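Side-chain contacts in nucleoporin nup120 (Schizosaccharomyces pombe, PDB 4GQ2), which serves as a structural constituent of the nuclear pore complex, whose nucleoporins both build the pore and can dock transiently associated nuclear transport factors: residues E602-L607 with D728-S733; S583-M588 with F689-E694. All blocks are in the same frame, centred on the assembly; numbering follows the deposited sequence.

Interaction 1 (E602-L607 with D728-S733); sequences ELVQDL and DWRLVS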
ATOM      1  N   GLU A 602      17.824  -7.860   4.019  1.00 40.14           N
ATOM      2  CA  GLU A 602      19.065  -7.628   4.746  1.00 44.15           C
ATOM      3  C   GLU A 602      20.243  -7.729   3.778  1.00 46.02           C
ATOM      4  O   GLU A 602      21.150  -6.893   3.781  1.00 44.56           O
ATOM      5  CB  GLU A 602      19.183  -8.665   5.860  1.00 45.73           C
ATOM      6  CG  GLU A 602      19.947  -8.231   7.093  1.00 68.54           C
ATOM      7  CD  GLU A 602      19.781  -9.211   8.246  1.00 79.89           C
ATOM      8  OE1 GLU A 602      19.479  -8.761   9.376  1.00 85.68           O
ATOM      9  OE2 GLU A 602      19.941 -10.432   8.027  1.00 69.83           O
ATOM     10  N   LEU A 603      20.190  -8.732   2.914  1.00 50.30           N
ATOM     11  CA  LEU A 603      21.227  -8.968   1.918  1.00 47.45           C
ATOM     12  C   LEU A 603      21.399  -7.794   0.947  1.00 49.05           C
ATOM     13  O   LEU A 603      22.526  -7.439   0.605  1.00 47.92           O
ATOM     14  CB  LEU A 603      20.901 -10.243   1.140  1.00 43.53           C
ATOM     15  CG  LEU A 603      22.006 -11.268   0.915  1.00 57.16           C
ATOM     16  CD1 LEU A 603      22.345 -11.959   2.229  1.00 68.14           C
ATOM     17  CD2 LEU A 603      21.564 -12.291  -0.121  1.00 40.22           C
ATOM     18  N   VAL A 604      20.291  -7.195   0.511  1.00 42.31           N
ATOM     19  CA  VAL A 604      20.345  -6.147  -0.515  1.00 37.77           C
ATOM     20  C   VAL A 604      20.367  -4.733   0.057  1.00 45.00           C
ATOM     21  O   VAL A 604      20.515  -3.766  -0.688  1.00 46.54           O
ATOM     22  CB  VAL A 604      19.206  -6.264  -1.565  1.00 38.86           C
ATOM     23  CG1 VAL A 604      19.216  -7.632  -2.238  1.00 35.01           C
ATOM     24  CG2 VAL A 604      17.840  -5.963  -0.955  1.00 30.36           C
ATOM     25  N   GLN A 605      20.201  -4.611   1.371  1.00 47.42           N
ATOM     26  CA  GLN A 605      20.292  -3.306   2.026  1.00 45.07           C
ATOM     27  C   GLN A 605      21.640  -3.115   2.720  1.00 52.25           C
ATOM     28  O   GLN A 605      22.074  -1.985   2.944  1.00 62.36           O
ATOM     29  CB  GLN A 605      19.139  -3.092   3.006  1.00 39.77           C
ATOM     30  CG  GLN A 605      17.758  -3.102   2.359  1.00 40.99           C
ATOM     31  CD  GLN A 605      16.649  -2.762   3.340  1.00 44.39           C
ATOM     32  OE1 GLN A 605      16.910  -2.378   4.480  1.00 59.36           O
ATOM     33  NE2 GLN A 605      15.405  -2.879   2.893  1.00 44.96           N
ATOM     34  N   ASP A 606      22.290  -4.226   3.064  1.00 63.03           N
ATOM     35  CA  ASP A 606      23.636  -4.213   3.644  1.00 78.79           C
ATOM     36  C   ASP A 606      24.501  -5.230   2.890  1.00 96.41           C
ATOM     37  O   ASP A 606      25.028  -6.169   3.492  1.00112.63           O
ATOM     38  CB  ASP A 606      23.597  -4.574   5.142  1.00 72.58           C
ATOM     39  CG  ASP A 606      22.295  -4.153   5.831  1.00 85.86           C
ATOM     40  OD1 ASP A 606      21.992  -2.938   5.863  1.00 94.70           O
ATOM     41  OD2 ASP A 606      21.581  -5.040   6.358  1.00 62.70           O
ATOM     42  N   LEU A 607      24.644  -5.033   1.577  1.00105.26           N
ATOM     43  CA  LEU A 607      25.323  -5.999   0.687  1.00122.44           C
ATOM     44  C   LEU A 607      26.741  -6.443   1.119  1.00136.34           C
ATOM     45  O   LEU A 607      27.113  -7.600   0.902  1.00128.99           O
ATOM     46  CB  LEU A 607      25.295  -5.518  -0.779  1.00133.34           C
ATOM     47  CG  LEU A 607      25.699  -6.430  -1.955  1.00130.94           C
ATOM     48  CD1 LEU A 607      25.128  -7.843  -1.869  1.00107.78           C
ATOM     49  CD2 LEU A 607      25.299  -5.781  -3.273  1.00124.41           C
ATOM     50  N   ASP A 728      17.178  -7.483  -9.136  1.00 38.39           N
ATOM     51  CA  ASP A 728      15.790  -7.595  -9.545  1.00 34.82           C
ATOM     52  C   ASP A 728      14.880  -7.693  -8.308  1.00 39.69           C
ATOM     53  O   ASP A 728      13.918  -6.926  -8.163  1.00 34.79           O
ATOM     54  CB  ASP A 728      15.615  -8.836 -10.427  1.00 35.37           C
ATOM     55  CG  ASP A 728      16.146  -8.637 -11.840  1.00 40.23           C
ATOM     56  OD1 ASP A 728      16.511  -7.501 -12.204  1.00 39.26           O
ATOM     57  OD2 ASP A 728      16.182  -9.628 -12.597  1.00 49.05           O
ATOM     58  N   TRP A 729      15.203  -8.632  -7.417  1.00 34.95           N
ATOM     59  CA  TRP A 729      14.444  -8.830  -6.190  1.00 31.77           C
ATOM     60  C   TRP A 729      14.268  -7.538  -5.467  1.00 31.47           C
ATOM     61  O   TRP A 729      13.160  -7.214  -5.043  1.00 34.22           O
ATOM     62  CB  TRP A 729      15.104  -9.855  -5.273  1.00 33.35           C
ATOM     63  CG  TRP A 729      14.198 -10.222  -4.131  1.00 31.60           C
ATOM     64  CD1 TRP A 729      13.232 -11.225  -4.102  1.00 28.00           C
ATOM     65  CD2 TRP A 729      14.110  -9.562  -2.816  1.00 30.63           C
ATOM     66  NE1 TRP A 729      12.573 -11.240  -2.889  1.00 30.67           N
ATOM     67  CE2 TRP A 729      13.046 -10.265  -2.073  1.00 29.87           C
ATOM     68  CE3 TRP A 729      14.769  -8.490  -2.207  1.00 29.46           C
ATOM     69  CZ2 TRP A 729      12.681  -9.898  -0.776  1.00 26.18           C
ATOM     70  CZ3 TRP A 729      14.397  -8.134  -0.897  1.00 32.83           C
ATOM     71  CH2 TRP A 729      13.377  -8.823  -0.203  1.00 30.86           C
ATOM     72  N   ARG A 730      15.358  -6.784  -5.338  1.00 30.59           N
ATOM     73  CA  ARG A 730      15.347  -5.521  -4.613  1.00 31.33           C
ATOM     74  C   ARG A 730      14.320  -4.564  -5.181  1.00 31.54           C
ATOM     75  O   ARG A 730      13.478  -4.067  -4.448  1.00 36.05           O
ATOM     76  CB  ARG A 730      16.729  -4.863  -4.628  1.00 28.20           C
ATOM     77  CG  ARG A 730      16.781  -3.580  -3.821  1.00 34.45           C
ATOM     78  CD  ARG A 730      18.193  -3.027  -3.746  1.00 38.38           C
ATOM     79  NE  ARG A 730      18.445  -2.184  -4.896  1.00 50.15           N
ATOM     80  CZ  ARG A 730      18.498  -0.859  -4.884  1.00 40.93           C
ATOM     81  NH1 ARG A 730      18.358  -0.172  -3.763  1.00 34.62           N
ATOM     82  NH2 ARG A 730      18.716  -0.230  -6.020  1.00 43.14           N
ATOM     83  N   LEU A 731      14.393  -4.317  -6.486  1.00 35.37           N
ATOM     84  CA  LEU A 731      13.554  -3.311  -7.122  1.00 32.56           C
ATOM     85  C   LEU A 731      12.107  -3.728  -7.107  1.00 31.04           C
ATOM     86  O   LEU A 731      11.220  -2.916  -6.854  1.00 35.67           O
ATOM     87  CB  LEU A 731      14.017  -3.037  -8.553  1.00 38.56           C
ATOM     88  CG  LEU A 731      15.399  -2.384  -8.680  1.00 37.66           C
ATOM     89  CD1 LEU A 731      15.624  -1.907 -10.103  1.00 43.14           C
ATOM     90  CD2 LEU A 731      15.543  -1.217  -7.711  1.00 33.76           C
ATOM     91  N   VAL A 732      11.879  -5.010  -7.356  1.00 30.74           N
ATOM     92  CA  VAL A 732      10.541  -5.575  -7.322  1.00 33.04           C
ATOM     93  C   VAL A 732       9.923  -5.486  -5.916  1.00 33.10           C
ATOM     94  O   VAL A 732       8.806  -4.988  -5.761  1.00 37.83           O
ATOM     95  CB  VAL A 732      10.549  -7.013  -7.892  1.00 31.41           C
ATOM     96  CG1 VAL A 732       9.276  -7.756  -7.532  1.00 31.93           C
ATOM     97  CG2 VAL A 732      10.737  -6.969  -9.410  1.00 31.46           C
ATOM     98  N   SER A 733      10.660  -5.933  -4.900  1.00 30.18           N
ATOM     99  CA  SER A 733      10.176  -5.907  -3.513  1.00 31.75           C
ATOM    100  C   SER A 733       9.994  -4.484  -3.012  1.00 30.72           C
ATOM    101  O   SER A 733       9.052  -4.200  -2.285  1.00 33.15           O
ATOM    102  CB  SER A 733      11.106  -6.694  -2.579  1.00 33.74           C
ATOM    103  OG  SER A 733      11.239  -8.042  -3.019  1.00 35.30           O
TER
HETATM  104  O   HOH W   1      18.499  -1.541  -1.059  1.00 43.27           O
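Val604, in the last turn of helix 590-605, packs against Trp729 and Arg730 of helix 719-739, a helix-helix contact in the alpha-helical region of nup120. The backbones come nearest at Val604 and Arg730, whose CA atoms lie 6.5 Å apart, and the small buried surface, 145 Å² over both sides, fits a contact carried by one valine.

The apolar part rests mainly on one methyl branch. With Val604 CG1 anti to the carbonyl carbon (chi1 -57°), CG2 falls between the backbone N and the carbonyl carbon, which aims it across the gap, where it meets Arg730 CG at 3.9 Å. The same methyl reaches the six-membered end of the indole, with Val604 CG2 4.1 Å from Trp729 CZ3; it arrives at the ring edge, near the ring plane, so this is edge packing and not a CH-pi contact. One indole face is occupied from within its own helix by Ser733 OG, 3.0 Å above the plane and over its centre. Leu726, one turn before Arg730, also touches Val604.

The polar part is arranged around Arg730. Its chain runs out with CG anti to the backbone N and then bends at chi3 (87°), laying the aliphatic CB-CG-CD portion against the valine before the guanidinium turns off. Arg730 NE and NH2 make salt bridges with Glu727 and Asp811, which should hold the group's rotation, while Trp835 and Val813 also touch the side chain. Trp729 NE1 is hydrogen-bonded to Glu694 OE2. Across the helices the polar link is a single water: it accepts from Arg730 NH1 at 3.0 Å, lying in the guanidinium plane at its edge, and donates to Val604 O, also at 3.0 Å.

Interaction 2 (S583-M588 with F689-E694); sequences SLHSCM and FQVSIE
His585 NE2 donates to Glu694 OE1 across 2.8 Å, and the bond is almost straight, with an N-H...O angle of 175°. The acceptor lies in the imidazole plane and uses its anti lone pair, directed away from OE2; ring and carboxylate are nearly coplanar, 12° apart. Val691 comes from a different direction: its CG1 methyl stands over one face of the imidazole, 3.9 Å from the ring centroid, a CH-pi contact. At the ring edge Glu694 CB is 3.5 Å from His585 CD2, so the glutamate chain packs beside the ring that its carboxylate grips.

CG of His585 is anti to the backbone N (chi1 -158°), which carries the ring from the end of helix 571-585 to helix 672-703. In the second shell, Phe698 meets the imidazole ring, and Leu593 touches the histidine. The other carboxylate oxygen, Glu694 OE2, makes a salt bridge with Arg597 NE and accepts a hydrogen bond from Trp729 NE1; these partners should restrain the group's rotation. Replacing His585 with an alanine would probably leave Glu694 OE1 without this donor and Val691 CG1 without a ring to cover.

Just after the histidine, a type I beta turn from His585 to Met588 ends the helix. The whole is a buried His-carboxylate hydrogen bond joining a helix C-terminus to the middle of a long helix in a predominantly helical region of the chain.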
ATOM      1  N   SER A 583       8.734 -25.216  -8.047  1.00 40.56           N
ATOM      2  CA  SER A 583       8.396 -26.272  -7.108  1.00 43.35           C
ATOM      3  C   SER A 583       9.222 -26.203  -5.833  1.00 41.31           C
ATOM      4  O   SER A 583       8.754 -26.604  -4.771  1.00 46.66           O
ATOM      5  CB  SER A 583       8.486 -27.651  -7.767  1.00 50.63           C
ATOM      6  OG  SER A 583       9.798 -27.928  -8.188  1.00 67.93           O
ATOM      7  N   LEU A 584      10.440 -25.678  -5.940  1.00 42.48           N
ATOM      8  CA  LEU A 584      11.260 -25.396  -4.759  1.00 44.33           C
ATOM      9  C   LEU A 584      10.638 -24.275  -3.928  1.00 49.82           C
ATOM     10  O   LEU A 584      10.518 -24.394  -2.705  1.00 45.91           O
ATOM     11  CB  LEU A 584      12.683 -25.020  -5.168  1.00 44.39           C
ATOM     12  CG  LEU A 584      13.755 -24.767  -4.105  1.00 44.01           C
ATOM     13  CD1 LEU A 584      13.857 -25.918  -3.125  1.00 37.98           C
ATOM     14  CD2 LEU A 584      15.097 -24.559  -4.795  1.00 50.18           C
ATOM     15  N   HIS A 585      10.235 -23.192  -4.595  1.00 42.76           N
ATOM     16  CA  HIS A 585       9.532 -22.101  -3.914  1.00 45.34           C
ATOM     17  C   HIS A 585       8.360 -22.613  -3.117  1.00 46.45           C
ATOM     18  O   HIS A 585       8.155 -22.214  -1.965  1.00 39.97           O
ATOM     19  CB  HIS A 585       9.073 -21.041  -4.901  1.00 38.45           C
ATOM     20  CG  HIS A 585       8.833 -19.696  -4.268  1.00 42.65           C
ATOM     21  ND1 HIS A 585       7.744 -19.430  -3.519  1.00 41.02           N
ATOM     22  CD2 HIS A 585       9.598 -18.533  -4.276  1.00 42.18           C
ATOM     23  CE1 HIS A 585       7.803 -18.160  -3.079  1.00 39.80           C
ATOM     24  NE2 HIS A 585       8.939 -17.612  -3.540  1.00 43.78           N
ATOM     25  N   SER A 586       7.609 -23.538  -3.708  1.00 38.36           N
ATOM     26  CA  SER A 586       6.380 -24.045  -3.095  1.00 46.23           C
ATOM     27  C   SER A 586       6.619 -24.960  -1.888  1.00 43.46           C
ATOM     28  O   SER A 586       5.667 -25.421  -1.265  1.00 51.33           O
ATOM     29  CB  SER A 586       5.536 -24.768  -4.142  1.00 44.44           C
ATOM     30  OG  SER A 586       6.077 -26.051  -4.403  1.00 53.93           O
ATOM     31  N   CYS A 587       7.883 -25.228  -1.571  1.00 44.76           N
ATOM     32  CA  CYS A 587       8.250 -25.951  -0.346  1.00 45.62           C
ATOM     33  C   CYS A 587       8.177 -25.069   0.905  1.00 51.18           C
ATOM     34  O   CYS A 587       8.226 -25.571   2.032  1.00 49.67           O
ATOM     35  CB  CYS A 587       9.665 -26.521  -0.466  1.00 45.47           C
ATOM     36  SG  CYS A 587       9.866 -27.766  -1.757  1.00 52.18           S
ATOM     37  N   MET A 588       8.070 -23.759   0.693  1.00 52.56           N
ATOM     38  CA  MET A 588       8.118 -22.776   1.766  1.00 48.22           C
ATOM     39  C   MET A 588       6.722 -22.334   2.171  1.00 50.51           C
ATOM     40  O   MET A 588       5.916 -21.959   1.314  1.00 51.21           O
ATOM     41  CB  MET A 588       8.916 -21.538   1.327  1.00 44.27           C
ATOM     42  CG  MET A 588      10.217 -21.829   0.608  1.00 39.54           C
ATOM     43  SD  MET A 588      11.342 -22.878   1.545  1.00 49.05           S
ATOM     44  CE  MET A 588      12.658 -23.060   0.341  1.00 47.00           C
ATOM     45  N   PHE A 689       6.642 -11.748 -10.493  1.00 33.64           N
ATOM     46  CA  PHE A 689       8.085 -11.544 -10.627  1.00 36.33           C
ATOM     47  C   PHE A 689       8.871 -11.919  -9.362  1.00 36.57           C
ATOM     48  O   PHE A 689       9.841 -12.675  -9.441  1.00 46.00           O
ATOM     49  CB  PHE A 689       8.416 -10.119 -11.098  1.00 39.28           C
ATOM     50  CG  PHE A 689       8.522  -9.993 -12.592  1.00 37.06           C
ATOM     51  CD1 PHE A 689       9.499 -10.691 -13.292  1.00 37.65           C
ATOM     52  CD2 PHE A 689       7.649  -9.182 -13.300  1.00 33.35           C
ATOM     53  CE1 PHE A 689       9.597 -10.586 -14.671  1.00 40.14           C
ATOM     54  CE2 PHE A 689       7.748  -9.065 -14.680  1.00 40.78           C
ATOM     55  CZ  PHE A 689       8.724  -9.766 -15.366  1.00 37.73           C
ATOM     56  N   GLN A 690       8.443 -11.400  -8.209  1.00 37.22           N
ATOM     57  CA  GLN A 690       9.097 -11.682  -6.916  1.00 29.78           C
ATOM     58  C   GLN A 690       9.190 -13.178  -6.598  1.00 29.24           C
ATOM     59  O   GLN A 690      10.258 -13.682  -6.250  1.00 32.46           O
ATOM     60  CB  GLN A 690       8.384 -10.946  -5.776  1.00 25.74           C
ATOM     61  CG  GLN A 690       8.955 -11.249  -4.395  1.00 28.64           C
ATOM     62  CD  GLN A 690       8.226 -10.533  -3.270  1.00 28.34           C
ATOM     63  OE1 GLN A 690       8.827  -9.764  -2.518  1.00 32.71           O
ATOM     64  NE2 GLN A 690       6.935 -10.763  -3.164  1.00 27.10           N
ATOM     65  N   VAL A 691       8.068 -13.876  -6.703  1.00 25.80           N
ATOM     66  CA  VAL A 691       8.035 -15.329  -6.509  1.00 27.33           C
ATOM     67  C   VAL A 691       8.957 -16.041  -7.519  1.00 34.01           C
ATOM     68  O   VAL A 691       9.692 -16.967  -7.153  1.00 37.14           O
ATOM     69  CB  VAL A 691       6.572 -15.844  -6.573  1.00 35.44           C
ATOM     70  CG1 VAL A 691       6.493 -17.359  -6.748  1.00 29.90           C
ATOM     71  CG2 VAL A 691       5.795 -15.380  -5.337  1.00 26.58           C
ATOM     72  N   SER A 692       8.953 -15.577  -8.769  1.00 29.15           N
ATOM     73  CA  SER A 692       9.803 -16.154  -9.804  1.00 33.68           C
ATOM     74  C   SER A 692      11.291 -15.977  -9.474  1.00 34.29           C
ATOM     75  O   SER A 692      12.055 -16.947  -9.471  1.00 34.96           O
ATOM     76  CB  SER A 692       9.465 -15.541 -11.169  1.00 39.46           C
ATOM     77  OG  SER A 692      10.506 -15.752 -12.108  1.00 47.37           O
ATOM     78  N   ILE A 693      11.688 -14.735  -9.204  1.00 29.50           N
ATOM     79  CA  ILE A 693      13.068 -14.397  -8.855  1.00 30.38           C
ATOM     80  C   ILE A 693      13.542 -15.177  -7.635  1.00 34.65           C
ATOM     81  O   ILE A 693      14.663 -15.698  -7.614  1.00 35.84           O
ATOM     82  CB  ILE A 693      13.203 -12.884  -8.572  1.00 32.45           C
ATOM     83  CG1 ILE A 693      13.022 -12.086  -9.865  1.00 27.68           C
ATOM     84  CG2 ILE A 693      14.547 -12.573  -7.920  1.00 30.05           C
ATOM     85  CD1 ILE A 693      12.509 -10.673  -9.654  1.00 30.73           C
ATOM     86  N   GLU A 694      12.681 -15.265  -6.621  1.00 32.78           N
ATOM     87  CA  GLU A 694      12.998 -16.017  -5.417  1.00 30.77           C
ATOM     88  C   GLU A 694      13.289 -17.484  -5.727  1.00 36.85           C
ATOM     89  O   GLU A 694      14.262 -18.053  -5.213  1.00 38.58           O
ATOM     90  CB  GLU A 694      11.883 -15.875  -4.376  1.00 30.48           C
ATOM     91  CG  GLU A 694      11.910 -14.534  -3.651  1.00 30.34           C
ATOM     92  CD  GLU A 694      10.601 -14.179  -2.970  1.00 31.24           C
ATOM     93  OE1 GLU A 694       9.653 -14.989  -3.030  1.00 29.98           O
ATOM     94  OE2 GLU A 694      10.525 -13.083  -2.369  1.00 32.01           O
TER

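Interactions 1 and 2 have centres 16 Å apart and meet directly through helices 672-703 and 719-739. Trp729 NE1 lies 2.8 Å from Glu694 OE2, a probable hydrogen bond that joins the indole of interaction 1 to the carboxylate of interaction 2; Ser733 OG and Gln690 OE1, 3.0 Å apart, probably form a second. The helices also pack here, with Asp728 CB 3.7 Å from Ile693 CD1. The first segments lie on helices 571-585 and 590-605, consecutive in the chain, and the segments alternate in sequence order. The two contacts therefore belong to one continuous helical core, linked by buried polar side chains.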